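Local atomic coordinates of probable transcriptional regulator phnF (Escherichia coli, PDB entry 2FA1), a protein that is probably a DNA-binding transcriptional regulator of the GntR/HutC family, encoded in an operon for alkylphosphonate uptake and C-P lyase, and represented here by its C-terminal effector-binding domain. Residues R108-A112 with K113-R117. Numbering follows the deposited sequence.
Sequences RRAQA and KECQR
E114 reaches back from the first turn of helix 113-118 to R108 of strand 98-109, its carboxylate lying at the edge of the R108 guanidinium. R108 grips a single oxygen side-on, in a salt bridge: E114 OE2 takes NH1 of R108 at 2.8 Å and NE of R108 at 3.0 Å. OE2 lies in the guanidinium plane, yet both nitrogens meet it on the syn side from one face, tilted out of the carboxylate plane, and both bonds are bent. The other oxygen serves the turn: the backbone N of Q111 donates to E114 OE1 at 3.1 Å, nearly straight (167°), and a water lies between OE1 and R109 O, within hydrogen-bonding distance of both. The extended chain of E114, with CG beside its backbone N (chi1 -64°), carries the carboxylate back to both partners. C115 SG packs 3.8 Å from A110 CB. A112 is the N-cap residue; A112 O accepts an i to i+4 bond from Q116 N at 3.0 Å and a weak one from C115 N, while the bond from E114 N to Q111 O is weak. This surface strand-to-helix turn of the UTRA domain follows a strand outermost in the antiparallel sheet within this chain; A110 rests on I120 and L126, and R108 and E114 both touch L148 of strand 143-150.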
ATOM      1  N   ARG A 108      -4.247   8.997   5.284  1.00 15.23           N
ATOM      2  CA  ARG A 108      -4.714  10.027   6.215  1.00 20.81           C
ATOM      3  C   ARG A 108      -5.551  11.069   5.551  1.00 20.84           C
ATOM      4  O   ARG A 108      -5.822  10.992   4.359  1.00 19.65           O
ATOM      5  CB  ARG A 108      -3.530  10.595   6.946  1.00 23.33           C
ATOM      6  CG  ARG A 108      -2.561  11.346   6.025  1.00 28.08           C
ATOM      7  CD  ARG A 108      -1.742  12.241   6.955  1.00 36.99           C
ATOM      8  NE  ARG A 108      -0.702  13.029   6.264  1.00 36.80           N
ATOM      9  CZ  ARG A 108       0.490  12.563   5.901  1.00 39.05           C
ATOM     10  NH1 ARG A 108       1.398  13.353   5.325  1.00 31.99           N
ATOM     11  NH2 ARG A 108       0.780  11.303   6.111  1.00 37.80           N
ATOM     12  N   ARG A 109      -6.107  11.959   6.368  1.00 22.96           N
ATOM     13  CA  ARG A 109      -7.081  12.929   5.850  1.00 25.30           C
ATOM     14  C   ARG A 109      -6.312  14.208   5.680  1.00 25.21           C
ATOM     15  O   ARG A 109      -5.652  14.645   6.609  1.00 26.09           O
ATOM     16  CB  ARG A 109      -8.324  13.042   6.784  1.00 26.05           C
ATOM     17  CG  ARG A 109      -9.363  11.904   6.467  1.00 28.74           C
ATOM     18  CD  ARG A 109     -10.643  11.976   7.258  1.00 30.58           C
ATOM     19  NE  ARG A 109     -10.429  11.626   8.653  1.00 36.41           N
ATOM     20  CZ  ARG A 109     -11.397  11.548   9.582  1.00 38.53           C
ATOM     21  NH1 ARG A 109     -12.655  11.808   9.258  1.00 40.84           N
ATOM     22  NH2 ARG A 109     -11.106  11.188  10.840  1.00 32.87           N
ATOM     23  N   ALA A 110      -6.365  14.804   4.479  1.00 23.57           N
ATOM     24  CA  ALA A 110      -5.513  15.954   4.144  1.00 23.62           C
ATOM     25  C   ALA A 110      -5.897  17.176   4.938  1.00 24.61           C
ATOM     26  O   ALA A 110      -7.067  17.441   5.111  1.00 23.18           O
ATOM     27  CB  ALA A 110      -5.670  16.309   2.673  1.00 23.80           C
ATOM     28  N   GLN A 111      -4.859  17.886   5.393  1.00 25.85           N
ATOM     29  CA  GLN A 111      -5.021  19.183   6.014  1.00 27.10           C
ATOM     30  C   GLN A 111      -3.919  20.183   5.618  1.00 26.42           C
ATOM     31  O   GLN A 111      -2.774  19.808   5.177  1.00 26.74           O
ATOM     32  CB  GLN A 111      -5.186  19.041   7.540  1.00 27.16           C
ATOM     33  CG  GLN A 111      -6.506  18.329   7.963  1.00 25.88           C
ATOM     34  CD  GLN A 111      -6.616  18.302   9.485  1.00 30.02           C
ATOM     35  OE1 GLN A 111      -5.943  17.520  10.126  1.00 28.38           O
ATOM     36  NE2 GLN A 111      -7.472  19.148  10.046  1.00 30.65           N
ATOM     37  N   ALA A 112      -4.291  21.461   5.739  1.00 27.11           N
ATOM     38  CA  ALA A 112      -3.322  22.572   5.640  1.00 27.13           C
ATOM     39  C   ALA A 112      -2.525  22.501   4.336  1.00 25.98           C
ATOM     40  O   ALA A 112      -3.100  22.564   3.227  1.00 25.46           O
ATOM     41  CB  ALA A 112      -2.354  22.540   6.873  1.00 27.21           C
ATOM     42  N   LYS A 113      -1.212  22.364   4.437  1.00 24.89           N
ATOM     43  CA  LYS A 113      -0.426  22.518   3.208  1.00 26.03           C
ATOM     44  C   LYS A 113      -0.613  21.341   2.253  1.00 25.60           C
ATOM     45  O   LYS A 113      -0.463  21.553   1.054  1.00 24.68           O
ATOM     46  CB  LYS A 113       1.061  22.709   3.474  1.00 27.50           C
ATOM     47  CG  LYS A 113       1.894  21.447   3.844  1.00 32.44           C
ATOM     48  CD  LYS A 113       1.372  20.497   4.985  1.00 39.88           C
ATOM     49  CE  LYS A 113       1.655  21.010   6.421  1.00 39.88           C
ATOM     50  NZ  LYS A 113       1.187  22.416   6.645  1.00 42.61           N
ATOM     51  N   GLU A 114      -1.025  20.171   2.757  1.00 24.61           N
ATOM     52  CA  GLU A 114      -1.401  19.064   1.873  1.00 25.04           C
ATOM     53  C   GLU A 114      -2.599  19.438   1.014  1.00 24.83           C
ATOM     54  O   GLU A 114      -2.608  19.143  -0.207  1.00 25.36           O
ATOM     55  CB  GLU A 114      -1.714  17.805   2.704  1.00 26.06           C
ATOM     56  CG  GLU A 114      -0.540  17.263   3.479  1.00 29.11           C
ATOM     57  CD  GLU A 114      -0.994  16.344   4.606  1.00 32.73           C
ATOM     58  OE1 GLU A 114      -2.225  16.304   4.984  1.00 30.70           O
ATOM     59  OE2 GLU A 114      -0.086  15.692   5.141  1.00 36.15           O
ATOM     60  N   CYS A 115      -3.597  20.124   1.586  1.00 21.84           N
ATOM     61  CA  CYS A 115      -4.803  20.518   0.828  1.00 22.47           C
ATOM     62  C   CYS A 115      -4.395  21.597  -0.169  1.00 22.77           C
ATOM     63  O   CYS A 115      -4.958  21.672  -1.260  1.00 20.56           O
ATOM     64  CB  CYS A 115      -5.916  21.103   1.672  1.00 23.94           C
ATOM     65  SG  CYS A 115      -6.645  19.986   2.825  1.00 26.14           S
ATOM     66  N   GLN A 116      -3.389  22.413   0.200  1.00 21.19           N
ATOM     67  CA  GLN A 116      -2.974  23.497  -0.704  1.00 22.13           C
ATOM     68  C   GLN A 116      -2.239  22.934  -1.898  1.00 20.30           C
ATOM     69  O   GLN A 116      -2.608  23.259  -3.072  1.00 20.03           O
ATOM     70  CB  GLN A 116      -2.175  24.619   0.029  1.00 22.40           C
ATOM     71  CG  GLN A 116      -1.632  25.718  -0.937  0.50 23.26           C
ATOM     72  CD  GLN A 116      -0.773  26.814  -0.244  0.50 25.93           C
ATOM     73  OE1 GLN A 116      -0.224  27.713  -0.905  0.50 30.87           O
ATOM     74  NE2 GLN A 116      -0.648  26.734   1.064  0.50 30.04           N
ATOM     75  N   ARG A 117      -1.261  22.087  -1.626  1.00 19.44           N
ATOM     76  CA  ARG A 117      -0.489  21.522  -2.758  1.00 17.97           C
ATOM     77  C   ARG A 117      -1.314  20.596  -3.653  1.00 17.97           C
ATOM     78  O   ARG A 117      -1.117  20.643  -4.886  1.00 18.47           O
ATOM     79  CB  ARG A 117       0.822  20.863  -2.359  1.00 19.94           C
ATOM     80  CG  ARG A 117       1.646  21.705  -1.395  1.00 21.79           C
ATOM     81  CD  ARG A 117       3.087  21.180  -1.331  1.00 27.79           C
ATOM     82  NE  ARG A 117       3.913  22.293  -0.915  1.00 33.88           N
ATOM     83  CZ  ARG A 117       4.419  22.500   0.290  1.00 37.77           C
ATOM     84  NH1 ARG A 117       4.253  21.616   1.283  1.00 38.68           N
ATOM     85  NH2 ARG A 117       5.152  23.595   0.468  1.00 33.29           N
TER
HETATM   86  O   HOH W   1      -3.140  15.216   7.423  1.00 27.21           O